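Local coordinates for SusD superfamily protein (Bacteroides fragilis NCTC 9343, PDB 3NQP) that probably binds glycans at the bacterial outer membrane and hands them on for uptake, as SusD family proteins do, at residues T25-G30 against N96-R101; G122-Y127 against M167-S172; D130-Y135 against G220-N225; W213-T218 against A227-A232. All coordinates share one frame; numbering follows the deposited sequence.

Contact 1. Residues T25-G30 against N96-R101; sequences TAYIDG and NLFIAR
Tyr27 and Phe98 lie at the middle of this contact, their side chains running past each other in opposite directions between helices 21-37 and 89-102. The short helical segments are close to antiparallel, with an angle of 158° between their N-to-C directions. Their axes come no nearer than 11.4 Å, so the gap has to be bridged by long side chains, not by backbone. Both aromatic residues do this in the same way: each ring carbon CG lies opposite the backbone N, which sends the ring out from its helix toward the partner. Tyr27 CD2 meets Phe98 CD1 at 3.7 Å, arriving at the edge of the phenylalanine ring near its plane, whereas the tyrosine ring is approached obliquely. The phenylalanine thus fills the hollow between Tyr27 and Ile28. On the isoleucine side, Ile28 CG1 reaches Phe98 CE1 at 3.8 Å, and CD1 of the same residue lies over one ring face, 3.9 Å from Phe98 CZ. Farther along the tyrosine, the side chain of Leu97 crosses it at about a right angle, and its CD2 touches Tyr27 OH at 3.7 Å. No hydrogen bond joins the two segments; the 222 Å² buried between them comes from apolar and aromatic packing, plain helix-to-helix joining in the helical N-terminal part of a SusD family protein. Trp18 joins from the N-terminal side, edge-to-face with Tyr27, touching Phe98, and in a cation-pi contact with Arg101. Helix 110-135 packs against the pair, its Val120 touching both Ile28 and Phe98.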
loop_
_atom_site.group_PDB
_atom_site.type_symbol
_atom_site.label_atom_id
_atom_site.label_comp_id
_atom_site.label_asym_id
_atom_site.label_seq_id
_atom_site.Cartn_x
_atom_site.Cartn_y
_atom_site.Cartn_z
ATOM N N THR A 25 21.268 -5.020 17.743
ATOM C CA THR A 25 19.881 -4.730 18.029
ATOM C C THR A 25 19.537 -3.251 17.743
ATOM O O THR A 25 18.457 -2.956 17.211
ATOM C CB THR A 25 19.578 -5.097 19.464
ATOM O OG1 THR A 25 19.744 -6.501 19.620
ATOM C CG2 THR A 25 18.121 -4.690 19.850
ATOM N N ALA A 26 20.453 -2.337 18.097
ATOM C CA ALA A 26 20.311 -0.916 17.755
ATOM C C ALA A 26 20.203 -0.732 16.232
ATOM O O ALA A 26 19.381 0.040 15.754
ATOM C CB ALA A 26 21.488 -0.054 18.322
ATOM N N TYR A 27 21.028 -1.438 15.476
ATOM C CA TYR A 27 21.011 -1.282 14.056
ATOM C C TYR A 27 19.689 -1.825 13.473
ATOM O O TYR A 27 19.147 -1.235 12.546
ATOM C CB TYR A 27 22.238 -1.961 13.453
ATOM C CG TYR A 27 22.659 -1.417 12.119
ATOM C CD1 TYR A 27 23.607 -0.396 12.031
ATOM C CD2 TYR A 27 22.128 -1.931 10.930
ATOM C CE1 TYR A 27 24.051 0.084 10.819
ATOM C CE2 TYR A 27 22.563 -1.460 9.703
ATOM C CZ TYR A 27 23.522 -0.440 9.653
ATOM O OH TYR A 27 23.961 0.059 8.470
ATOM N N ILE A 28 19.154 -2.905 14.044
ATOM C CA ILE A 28 17.840 -3.418 13.643
ATOM C C ILE A 28 16.754 -2.394 13.887
ATOM O O ILE A 28 15.855 -2.221 13.039
ATOM C CB ILE A 28 17.469 -4.744 14.372
ATOM C CG1 ILE A 28 18.215 -5.896 13.737
ATOM C CG2 ILE A 28 15.940 -5.051 14.312
ATOM C CD1 ILE A 28 17.641 -6.328 12.399
ATOM N N ASP A 29 16.808 -1.718 15.034
ATOM C CA ASP A 29 15.867 -0.640 15.280
ATOM C C ASP A 29 15.989 0.467 14.261
ATOM O O ASP A 29 14.983 0.994 13.796
ATOM C CB ASP A 29 16.026 -0.077 16.699
ATOM C CG ASP A 29 15.491 -1.020 17.756
ATOM O OD1 ASP A 29 15.058 -2.142 17.421
ATOM O OD2 ASP A 29 15.487 -0.627 18.927
ATOM N N GLY A 30 17.226 0.831 13.934
ATOM C CA GLY A 30 17.495 1.869 12.931
ATOM C C GLY A 30 16.961 1.472 11.578
ATOM O O GLY A 30 16.383 2.288 10.878
ATOM N N ASN A 96 22.645 -4.507 3.456
ATOM C CA ASN A 96 23.813 -5.280 3.003
ATOM C C ASN A 96 24.875 -5.306 4.094
ATOM O O ASN A 96 25.437 -6.346 4.402
ATOM C CB ASN A 96 24.358 -4.691 1.696
ATOM C CG ASN A 96 23.322 -4.678 0.573
ATOM O OD1 ASN A 96 22.343 -5.396 0.634
ATOM N ND2 ASN A 96 23.556 -3.866 -0.464
ATOM N N LEU A 97 25.121 -4.150 4.701
ATOM C CA LEU A 97 26.128 -4.050 5.741
ATOM C C LEU A 97 25.744 -4.922 6.936
ATOM O O LEU A 97 26.569 -5.606 7.497
ATOM C CB LEU A 97 26.275 -2.583 6.180
ATOM C CG LEU A 97 27.415 -2.246 7.151
ATOM C CD1 LEU A 97 28.750 -2.688 6.551
ATOM C CD2 LEU A 97 27.439 -0.745 7.470
ATOM N N PHE A 98 24.481 -4.883 7.346
ATOM C CA PHE A 98 24.063 -5.734 8.448
ATOM C C PHE A 98 24.319 -7.208 8.140
ATOM O O PHE A 98 24.796 -7.960 9.002
ATOM C CB PHE A 98 22.614 -5.523 8.793
ATOM C CG PHE A 98 22.174 -6.249 10.045
ATOM C CD1 PHE A 98 22.203 -5.620 11.289
ATOM C CD2 PHE A 98 21.690 -7.542 9.980
ATOM C CE1 PHE A 98 21.760 -6.288 12.435
ATOM C CE2 PHE A 98 21.272 -8.214 11.136
ATOM C CZ PHE A 98 21.339 -7.577 12.368
ATOM N N ILE A 99 23.990 -7.626 6.923
ATOM C CA ILE A 99 24.123 -9.024 6.552
ATOM C C ILE A 99 25.598 -9.433 6.577
ATOM O O ILE A 99 25.956 -10.438 7.199
ATOM C CB ILE A 99 23.516 -9.323 5.174
ATOM C CG1 ILE A 99 21.982 -9.222 5.241
ATOM C CG2 ILE A 99 23.942 -10.673 4.695
ATOM C CD1 ILE A 99 21.294 -9.349 3.840
ATOM N N ALA A 100 26.435 -8.632 5.924
ATOM C CA ALA A 100 27.900 -8.832 5.943
ATOM C C ALA A 100 28.439 -8.934 7.387
ATOM O O ALA A 100 29.185 -9.842 7.713
ATOM C CB ALA A 100 28.603 -7.676 5.168
ATOM N N ARG A 101 28.036 -8.039 8.271
ATOM C CA ARG A 101 28.587 -8.076 9.642
ATOM C C ARG A 101 28.076 -9.179 10.548
ATOM O O ARG A 101 28.793 -9.634 11.447
ATOM C CB ARG A 101 28.359 -6.755 10.353
ATOM C CG ARG A 101 29.200 -5.614 9.786
ATOM C CD ARG A 101 29.240 -4.471 10.805
ATOM N NE ARG A 101 29.303 -3.146 10.198
ATOM C CZ ARG A 101 29.644 -2.029 10.844
ATOM N NH1 ARG A 101 29.981 -2.057 12.137
ATOM N NH2 ARG A 101 29.670 -0.869 10.187
#

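Contact 2. Residues G122-Y127 against M167-S172; sequences GLRAFY and MTQIKS
Arg124 and Gln169 reach each other by similar torsions: both start with CG opposite the backbone N, and each chain then bends once. The bend in Arg124 comes at chi3 (69°) and in Gln169 at chi2 (61°), which turns both polar ends into the space between helices 110-135 and 163-181. There Arg124 NH2 and Gln169 NE2 lie 3.4 Å apart. Both are donors, so this is not a hydrogen bond, and the guanidinium and amide planes stand 81° to each other. Both side chains bond to one acceptor just past 167-172, which probably accounts for their meeting: Asp173 OD2 forms a salt bridge with Arg124 NE and accepts a hydrogen bond from Gln169 NE2. The carboxylate would thereby offset the positive charge brought into this buried place. Beside the polar pair the helices come very close, with CA of Ala125 and CA of Ile170 only 4.7 Å apart. The side chain at this point is an alanine: Ala125 CB rests against Ile170 O at 3.9 Å and reaches Ile170 CG2 at 4.3 Å. The opposite side of 122-127 is covered by helix 21-37, where Leu123 and Phe126 touch Leu35. Helix 89-102 closes over Arg124 with Leu95 and Ile99, while Asn96 binds its NH1, so the arginine joins three helices of the N-terminal region.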
loop_
_atom_site.group_PDB
_atom_site.type_symbol
_atom_site.label_atom_id
_atom_site.label_comp_id
_atom_site.label_asym_id
_atom_site.label_seq_id
_atom_site.Cartn_x
_atom_site.Cartn_y
_atom_site.Cartn_z
ATOM N N GLY A 122 14.263 -10.353 4.326
ATOM C CA GLY A 122 12.901 -9.999 3.984
ATOM C C GLY A 122 12.759 -8.554 3.526
ATOM O O GLY A 122 12.031 -8.249 2.572
ATOM N N LEU A 123 13.389 -7.648 4.253
ATOM C CA LEU A 123 13.303 -6.233 3.960
ATOM C C LEU A 123 14.071 -5.869 2.714
ATOM O O LEU A 123 13.678 -4.937 1.990
ATOM C CB LEU A 123 13.809 -5.413 5.149
ATOM C CG LEU A 123 12.885 -5.373 6.365
ATOM C CD1 LEU A 123 13.568 -4.578 7.530
ATOM C CD2 LEU A 123 11.495 -4.799 6.072
ATOM N N ARG A 124 15.129 -6.613 2.403
ATOM C CA ARG A 124 15.847 -6.318 1.169
ATOM C C ARG A 124 14.973 -6.721 -0.037
ATOM O O ARG A 124 14.914 -5.980 -1.026
ATOM C CB ARG A 124 17.200 -6.989 1.077
ATOM C CG ARG A 124 18.030 -6.444 -0.070
ATOM C CD ARG A 124 19.503 -6.858 0.108
ATOM N NE ARG A 124 19.675 -8.299 -0.078
ATOM C CZ ARG A 124 20.847 -8.928 0.003
ATOM N NH1 ARG A 124 21.954 -8.251 0.299
ATOM N NH2 ARG A 124 20.922 -10.224 -0.232
ATOM N N ALA A 125 14.260 -7.841 0.074
ATOM C CA ALA A 125 13.242 -8.202 -0.902
ATOM C C ALA A 125 12.160 -7.110 -1.022
ATOM O O ALA A 125 11.696 -6.791 -2.107
ATOM C CB ALA A 125 12.564 -9.536 -0.510
ATOM N N PHE A 126 11.696 -6.621 0.121
ATOM C CA PHE A 126 10.641 -5.640 0.155
ATOM C C PHE A 126 11.013 -4.404 -0.659
ATOM O O PHE A 126 10.238 -3.944 -1.484
ATOM C CB PHE A 126 10.339 -5.260 1.596
ATOM C CG PHE A 126 9.348 -4.160 1.728
ATOM C CD1 PHE A 126 8.000 -4.440 1.742
ATOM C CD2 PHE A 126 9.764 -2.856 1.851
ATOM C CE1 PHE A 126 7.086 -3.438 1.870
ATOM C CE2 PHE A 126 8.850 -1.831 1.981
ATOM C CZ PHE A 126 7.499 -2.130 1.985
ATOM N N TYR A 127 12.184 -3.851 -0.386
ATOM C CA TYR A 127 12.615 -2.663 -1.069
ATOM C C TYR A 127 12.822 -2.954 -2.553
ATOM O O TYR A 127 12.374 -2.207 -3.398
ATOM C CB TYR A 127 13.910 -2.130 -0.472
ATOM C CG TYR A 127 13.754 -1.361 0.834
ATOM C CD1 TYR A 127 12.943 -0.221 0.929
ATOM C CD2 TYR A 127 14.462 -1.735 1.958
ATOM C CE1 TYR A 127 12.836 0.514 2.137
ATOM C CE2 TYR A 127 14.373 -1.000 3.158
ATOM C CZ TYR A 127 13.585 0.114 3.245
ATOM O OH TYR A 127 13.541 0.808 4.450
HETATM N N MSE A 167 14.407 -9.658 -10.090
HETATM C CA MSE A 167 13.428 -10.592 -9.499
HETATM C C MSE A 167 14.102 -11.877 -9.027
HETATM O O MSE A 167 13.696 -12.481 -8.041
HETATM C CB MSE A 167 12.343 -10.967 -10.505
HETATM C CG MSE A 167 11.198 -11.784 -9.889
HETATM SE SE MSE A 167 10.393 -11.096 -8.262
HETATM C CE MSE A 167 9.411 -9.597 -8.947
ATOM N N THR A 168 15.119 -12.315 -9.739
ATOM C CA THR A 168 15.890 -13.473 -9.253
ATOM C C THR A 168 16.417 -13.187 -7.840
ATOM O O THR A 168 16.326 -14.048 -6.958
ATOM C CB THR A 168 16.988 -13.853 -10.250
ATOM O OG1 THR A 168 16.325 -14.300 -11.434
ATOM C CG2 THR A 168 17.901 -14.952 -9.717
ATOM N N GLN A 169 16.894 -11.965 -7.611
ATOM C CA GLN A 169 17.452 -11.585 -6.349
ATOM C C GLN A 169 16.383 -11.466 -5.292
ATOM O O GLN A 169 16.584 -11.888 -4.142
ATOM C CB GLN A 169 18.150 -10.235 -6.442
ATOM C CG GLN A 169 18.825 -9.817 -5.114
ATOM C CD GLN A 169 19.905 -10.783 -4.671
ATOM O OE1 GLN A 169 20.650 -11.310 -5.490
ATOM N NE2 GLN A 169 20.000 -11.011 -3.358
ATOM N N ILE A 170 15.271 -10.835 -5.680
ATOM C CA ILE A 170 14.141 -10.707 -4.773
ATOM C C ILE A 170 13.747 -12.106 -4.263
ATOM O O ILE A 170 13.577 -12.333 -3.080
ATOM C CB ILE A 170 12.953 -10.033 -5.450
ATOM C CG1 ILE A 170 13.199 -8.532 -5.644
ATOM C CG2 ILE A 170 11.733 -10.215 -4.632
ATOM C CD1 ILE A 170 12.123 -7.855 -6.554
ATOM N N LYS A 171 13.574 -13.044 -5.172
ATOM C CA LYS A 171 13.117 -14.376 -4.780
ATOM C C LYS A 171 14.200 -15.136 -3.972
ATOM O O LYS A 171 13.888 -15.843 -3.012
ATOM C CB LYS A 171 12.659 -15.152 -6.023
ATOM C CG LYS A 171 11.282 -14.633 -6.562
ATOM C CD LYS A 171 10.827 -15.286 -7.863
ATOM C CE LYS A 171 9.427 -14.860 -8.330
ATOM N NZ LYS A 171 9.085 -15.438 -9.688
ATOM N N SER A 172 15.470 -14.975 -4.330
ATOM C CA SER A 172 16.537 -15.560 -3.516
ATOM C C SER A 172 16.472 -15.035 -2.088
ATOM O O SER A 172 16.533 -15.805 -1.117
ATOM C CB SER A 172 17.881 -15.235 -4.136
ATOM O OG SER A 172 18.902 -15.716 -3.312
#

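Contact 3. Residues D130-Y135 against G220-N225; sequences DLYRIY and GDDVAN
The side chains of Tyr132 and Asp222 cross at about a right angle, with ring and carboxylate planes 85° apart. At 2.5 Å from the phenol OH of Tyr132 to Asp222 OD2 the pair is very short for a hydrogen bond that is weak in geometry, and it is best treated as doubtful. OD2 also lies 3.3 Å from Tyr132 CZ, oblique to the ring, so the carboxylate oxygen sits close to the hydroxyl-bearing carbon as well as to the oxygen. In both residues CG is opposite the backbone N (chi1 173° in Tyr132), and each CB points at the other segment. That extension is needed, because the nearest CA atoms, those of Tyr132 and Asp222, are 10.4 Å apart. In the helical part of this SusD family member, whose sequence family belongs to the TPR clan, the contact joins the C-terminal turns of helix 110-135 to the loop linking helices 200-216 and 228-241. The selenomethionine at Met167, on helix 163-181, packs against both touching side chains. One residue on from the tyrosine, Arg133 turns back along its own helix: its NH2 forms a salt bridge with Asp130 OD1 at 2.8 Å, while its guanidinium makes cation-pi contacts with Phe129 and Trp454.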
loop_
_atom_site.group_PDB
_atom_site.type_symbol
_atom_site.label_atom_id
_atom_site.label_comp_id
_atom_site.label_asym_id
_atom_site.label_seq_id
_atom_site.Cartn_x
_atom_site.Cartn_y
_atom_site.Cartn_z
ATOM N N ASP A 130 9.447 -3.043 -4.544
ATOM C CA ASP A 130 8.992 -1.686 -4.916
ATOM C C ASP A 130 9.811 -1.186 -6.131
ATOM O O ASP A 130 9.226 -0.690 -7.122
ATOM C CB ASP A 130 9.084 -0.712 -3.759
ATOM C CG ASP A 130 7.806 -0.695 -2.863
ATOM O OD1 ASP A 130 6.896 -1.527 -3.062
ATOM O OD2 ASP A 130 7.757 0.146 -1.953
ATOM N N LEU A 131 11.140 -1.305 -6.071
ATOM C CA LEU A 131 11.974 -0.819 -7.175
ATOM C C LEU A 131 11.623 -1.551 -8.476
ATOM O O LEU A 131 11.528 -0.935 -9.539
ATOM C CB LEU A 131 13.472 -0.936 -6.848
ATOM C CG LEU A 131 13.975 0.051 -5.766
ATOM C CD1 LEU A 131 15.381 -0.278 -5.431
ATOM C CD2 LEU A 131 13.881 1.522 -6.157
ATOM N N TYR A 132 11.376 -2.858 -8.402
ATOM C CA TYR A 132 10.991 -3.633 -9.620
ATOM C C TYR A 132 9.648 -3.200 -10.186
ATOM O O TYR A 132 9.488 -3.065 -11.388
ATOM C CB TYR A 132 10.971 -5.130 -9.290
ATOM C CG TYR A 132 10.452 -6.082 -10.317
ATOM C CD1 TYR A 132 9.098 -6.293 -10.466
ATOM C CD2 TYR A 132 11.335 -6.777 -11.174
ATOM C CE1 TYR A 132 8.603 -7.176 -11.385
ATOM C CE2 TYR A 132 10.855 -7.706 -12.103
ATOM C CZ TYR A 132 9.479 -7.908 -12.201
ATOM O OH TYR A 132 8.949 -8.811 -13.094
ATOM N N ARG A 133 8.653 -2.987 -9.322
ATOM C CA ARG A 133 7.342 -2.571 -9.804
ATOM C C ARG A 133 7.301 -1.144 -10.348
ATOM O O ARG A 133 6.504 -0.818 -11.230
ATOM C CB ARG A 133 6.305 -2.748 -8.703
ATOM C CG ARG A 133 6.095 -4.229 -8.367
ATOM C CD ARG A 133 4.957 -4.416 -7.364
ATOM N NE ARG A 133 5.325 -3.906 -6.068
ATOM C CZ ARG A 133 4.545 -3.943 -5.006
ATOM N NH1 ARG A 133 3.339 -4.512 -5.067
ATOM N NH2 ARG A 133 4.989 -3.457 -3.871
ATOM N N ILE A 134 8.147 -0.286 -9.801
ATOM C CA ILE A 134 8.202 1.107 -10.225
ATOM C C ILE A 134 9.098 1.264 -11.452
ATOM O O ILE A 134 8.710 1.903 -12.380
ATOM C CB ILE A 134 8.726 2.005 -9.082
ATOM C CG1 ILE A 134 7.730 2.027 -7.932
ATOM C CG2 ILE A 134 9.093 3.470 -9.564
ATOM C CD1 ILE A 134 6.439 2.786 -8.236
ATOM N N TYR A 135 10.282 0.660 -11.433
ATOM C CA TYR A 135 11.307 0.912 -12.467
ATOM C C TYR A 135 11.611 -0.279 -13.368
ATOM O O TYR A 135 12.217 -0.075 -14.420
ATOM C CB TYR A 135 12.629 1.320 -11.800
ATOM C CG TYR A 135 12.547 2.614 -11.044
ATOM C CD1 TYR A 135 12.458 3.815 -11.709
ATOM C CD2 TYR A 135 12.526 2.631 -9.650
ATOM C CE1 TYR A 135 12.340 5.008 -11.019
ATOM C CE2 TYR A 135 12.420 3.816 -8.952
ATOM C CZ TYR A 135 12.339 5.005 -9.632
ATOM O OH TYR A 135 12.235 6.196 -8.948
ATOM N N GLY A 220 9.740 -6.426 -18.888
ATOM C CA GLY A 220 10.922 -6.702 -19.719
ATOM C C GLY A 220 11.131 -8.176 -19.972
ATOM O O GLY A 220 10.261 -8.823 -20.537
ATOM N N ASP A 221 12.287 -8.687 -19.548
ATOM C CA ASP A 221 12.676 -10.097 -19.705
ATOM C C ASP A 221 12.152 -11.014 -18.579
ATOM O O ASP A 221 12.450 -12.209 -18.545
ATOM C CB ASP A 221 14.216 -10.243 -19.871
ATOM C CG ASP A 221 14.989 -9.833 -18.638
ATOM O OD1 ASP A 221 14.385 -9.202 -17.726
ATOM O OD2 ASP A 221 16.200 -10.151 -18.564
ATOM N N ASP A 222 11.371 -10.461 -17.650
ATOM C CA ASP A 222 10.769 -11.301 -16.610
ATOM C C ASP A 222 9.330 -11.635 -17.012
ATOM O O ASP A 222 8.444 -10.849 -16.785
ATOM C CB ASP A 222 10.869 -10.580 -15.275
ATOM C CG ASP A 222 10.679 -11.506 -14.095
ATOM O OD1 ASP A 222 11.090 -12.681 -14.181
ATOM O OD2 ASP A 222 10.132 -11.039 -13.077
ATOM N N VAL A 223 9.128 -12.796 -17.643
ATOM C CA VAL A 223 7.881 -13.177 -18.316
ATOM C C VAL A 223 6.872 -13.827 -17.347
ATOM O O VAL A 223 7.242 -14.697 -16.591
ATOM C CB VAL A 223 8.153 -14.149 -19.546
ATOM C CG1 VAL A 223 6.823 -14.533 -20.296
ATOM C CG2 VAL A 223 9.116 -13.495 -20.568
ATOM N N ALA A 224 5.614 -13.384 -17.378
ATOM C CA ALA A 224 4.560 -13.937 -16.522
ATOM C C ALA A 224 4.656 -15.472 -16.522
ATOM O O ALA A 224 4.807 -16.098 -17.577
ATOM C CB ALA A 224 3.190 -13.485 -16.978
ATOM N N ASN A 225 4.592 -16.050 -15.337
ATOM C CA ASN A 225 4.774 -17.480 -15.119
ATOM C C ASN A 225 3.676 -18.041 -14.205
ATOM O O ASN A 225 3.793 -17.980 -12.966
ATOM C CB ASN A 225 6.144 -17.720 -14.500
ATOM C CG ASN A 225 6.448 -19.205 -14.319
ATOM O OD1 ASN A 225 5.691 -20.048 -14.737
ATOM N ND2 ASN A 225 7.545 -19.508 -13.671
#

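Contact 4. Residues W213-T218 against A227-A232; sequences WTSKVT and ADLTIA
Thr214 gives the hydrogen bond of this contact, from OG1 to Asp228 OD2 at 2.7 Å. Its chi1 of 58° sets OG1 between the backbone N and the carbonyl carbon, facing helix 228-241. Asp228 answers with CG beside its own backbone N, and the hydroxyl meets OD2 on the anti side of the carboxylate, 34° out of its plane. Next in the chain, Ser215 has its OG beside the backbone N (chi1 -65°) in the conformer described, one of two deposited. Here OG lies 2.9 Å from Leu229 N, but the angle is too poor for a hydrogen bond; its partner is Tyr211 O, one turn earlier in its helix. The rest of Ser215 packs on Leu229, with Ser215 CB 3.7 Å from Leu229 CD2. The segments belong to a helical hairpin of consecutive helices 200-216 and 228-241, with CA of Ser215 and CA of Asp228 5.2 Å apart. At the end of helix 200-216, Trp213 O accepts from both Lys216 N and Val217 N, while in the second segment Thr230 OG1 bonds back to Ala227 O at 3.0 Å. Lys171 NZ, from helix 163-181, forms a salt bridge with Asp228 OD2 and donates to Thr214 OG1. The threonine hydroxyl therefore both gives and accepts, and the ammonium probably favours a charged Asp228 carboxylate in this buried setting.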
loop_
_atom_site.group_PDB
_atom_site.type_symbol
_atom_site.label_atom_id
_atom_site.label_comp_id
_atom_site.label_asym_id
_atom_site.label_seq_id
_atom_site.Cartn_x
_atom_site.Cartn_y
_atom_site.Cartn_z
ATOM N N TRP A 213 2.137 -11.523 -8.437
ATOM C CA TRP A 213 2.575 -10.547 -9.430
ATOM C C TRP A 213 3.309 -11.238 -10.590
ATOM O O TRP A 213 2.918 -11.062 -11.743
ATOM C CB TRP A 213 3.460 -9.482 -8.791
ATOM C CG TRP A 213 3.930 -8.484 -9.741
ATOM C CD1 TRP A 213 4.912 -8.674 -10.721
ATOM C CD2 TRP A 213 3.446 -7.138 -9.916
ATOM N NE1 TRP A 213 5.060 -7.516 -11.451
ATOM C CE2 TRP A 213 4.180 -6.568 -10.986
ATOM C CE3 TRP A 213 2.479 -6.345 -9.261
ATOM C CZ2 TRP A 213 3.977 -5.256 -11.413
ATOM C CZ3 TRP A 213 2.297 -5.041 -9.689
ATOM C CH2 TRP A 213 3.049 -4.512 -10.748
ATOM N N THR A 214 4.315 -12.055 -10.294
ATOM C CA THR A 214 5.084 -12.671 -11.394
ATOM C C THR A 214 4.260 -13.721 -12.143
ATOM O O THR A 214 4.554 -14.005 -13.305
ATOM C CB THR A 214 6.451 -13.219 -10.936
ATOM O OG1 THR A 214 6.254 -14.171 -9.897
ATOM C CG2 THR A 214 7.326 -12.054 -10.382
ATOM N N SER A 215 3.223 -14.270 -11.496
ATOM C CA SER A 215 2.288 -15.150 -12.188
ATOM C C SER A 215 1.571 -14.461 -13.371
ATOM O O SER A 215 1.297 -15.103 -14.386
ATOM C CB SER A 215 1.214 -15.678 -11.234
ATOM O OG SER A 215 1.742 -16.513 -10.213
ATOM N N LYS A 216 1.297 -13.165 -13.226
ATOM C CA LYS A 216 0.418 -12.438 -14.103
ATOM C C LYS A 216 1.022 -11.324 -14.962
ATOM O O LYS A 216 0.461 -10.977 -16.005
ATOM C CB LYS A 216 -0.740 -11.853 -13.264
ATOM C CG LYS A 216 -1.664 -12.946 -12.779
ATOM C CD LYS A 216 -2.823 -12.365 -11.896
ATOM C CE LYS A 216 -3.827 -11.569 -12.677
ATOM N NZ LYS A 216 -5.099 -11.460 -11.833
ATOM N N VAL A 217 2.145 -10.772 -14.530
ATOM C CA VAL A 217 2.737 -9.577 -15.149
ATOM C C VAL A 217 4.113 -9.886 -15.741
ATOM O O VAL A 217 4.979 -10.394 -15.060
ATOM C CB VAL A 217 2.896 -8.428 -14.119
ATOM C CG1 VAL A 217 3.305 -7.087 -14.808
ATOM C CG2 VAL A 217 1.583 -8.235 -13.375
ATOM N N THR A 218 4.262 -9.561 -17.015
ATOM C CA THR A 218 5.554 -9.513 -17.707
ATOM C C THR A 218 6.168 -8.120 -17.566
ATOM O O THR A 218 5.515 -7.100 -17.871
ATOM C CB THR A 218 5.390 -9.871 -19.199
ATOM O OG1 THR A 218 4.976 -11.236 -19.317
ATOM C CG2 THR A 218 6.695 -9.673 -19.955
ATOM N N ALA A 227 2.965 -20.884 -13.186
ATOM C CA ALA A 227 3.456 -21.873 -12.205
ATOM C C ALA A 227 3.672 -21.250 -10.783
ATOM O O ALA A 227 3.715 -21.962 -9.768
ATOM C CB ALA A 227 4.770 -22.610 -12.722
ATOM N N ASP A 228 3.801 -19.928 -10.740
ATOM C CA ASP A 228 4.070 -19.208 -9.512
ATOM C C ASP A 228 2.810 -19.102 -8.661
ATOM O O ASP A 228 2.912 -18.806 -7.459
ATOM C CB ASP A 228 4.619 -17.809 -9.807
ATOM C CG ASP A 228 6.115 -17.812 -10.220
ATOM O OD1 ASP A 228 6.824 -18.834 -10.062
ATOM O OD2 ASP A 228 6.570 -16.756 -10.739
ATOM N N LEU A 229 1.629 -19.262 -9.270
ATOM C CA LEU A 229 0.349 -19.149 -8.484
ATOM C C LEU A 229 0.296 -20.082 -7.291
ATOM O O LEU A 229 -0.162 -19.703 -6.226
ATOM C CB LEU A 229 -0.886 -19.432 -9.349
ATOM C CG LEU A 229 -1.302 -18.369 -10.348
ATOM C CD1 LEU A 229 -2.309 -19.008 -11.295
ATOM C CD2 LEU A 229 -1.868 -17.098 -9.674
ATOM N N THR A 230 0.762 -21.315 -7.484
ATOM C CA THR A 230 0.739 -22.333 -6.420
ATOM C C THR A 230 1.586 -21.919 -5.217
ATOM O O THR A 230 1.188 -22.121 -4.072
ATOM C CB THR A 230 1.170 -23.732 -6.944
ATOM O OG1 THR A 230 2.421 -23.647 -7.639
ATOM C CG2 THR A 230 0.124 -24.293 -7.881
ATOM N N ILE A 231 2.739 -21.317 -5.483
ATOM C CA ILE A 231 3.636 -20.842 -4.435
ATOM C C ILE A 231 2.989 -19.675 -3.661
ATOM O O ILE A 231 3.001 -19.642 -2.438
ATOM C CB ILE A 231 4.973 -20.400 -5.028
ATOM C CG1 ILE A 231 5.702 -21.639 -5.598
ATOM C CG2 ILE A 231 5.848 -19.643 -3.974
ATOM C CD1 ILE A 231 6.943 -21.338 -6.466
ATOM N N ALA A 232 2.434 -18.726 -4.382
ATOM C CA ALA A 232 1.711 -17.597 -3.741
ATOM C C ALA A 232 0.630 -18.139 -2.839
ATOM O O ALA A 232 0.468 -17.690 -1.695
ATOM C CB ALA A 232 1.136 -16.640 -4.799
#

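Overall arrangement
From the N terminus, contact 1 closes first, bringing helix 89-102 back to helix 21-37 before any other contact opens. Helix 110-135 then supplies the first segments of contacts 2 and 3. Contact 2 closes on helix 163-181; contact 3, opened before that closure, ends in the loop 220-225, so the two cross. Contact 4 opens at 213-218 and closes beyond that loop, crossing contact 3 but following contact 2 in series. Consecutive helices 89-102 and 110-135 tie contacts 1 and 2, and helices 163-181 and 200-216 tie contact 2 to contact 4. Backbone bonding of Asn225 to Thr214 ties contacts 3 and 4, whose centres are about 12 Å apart.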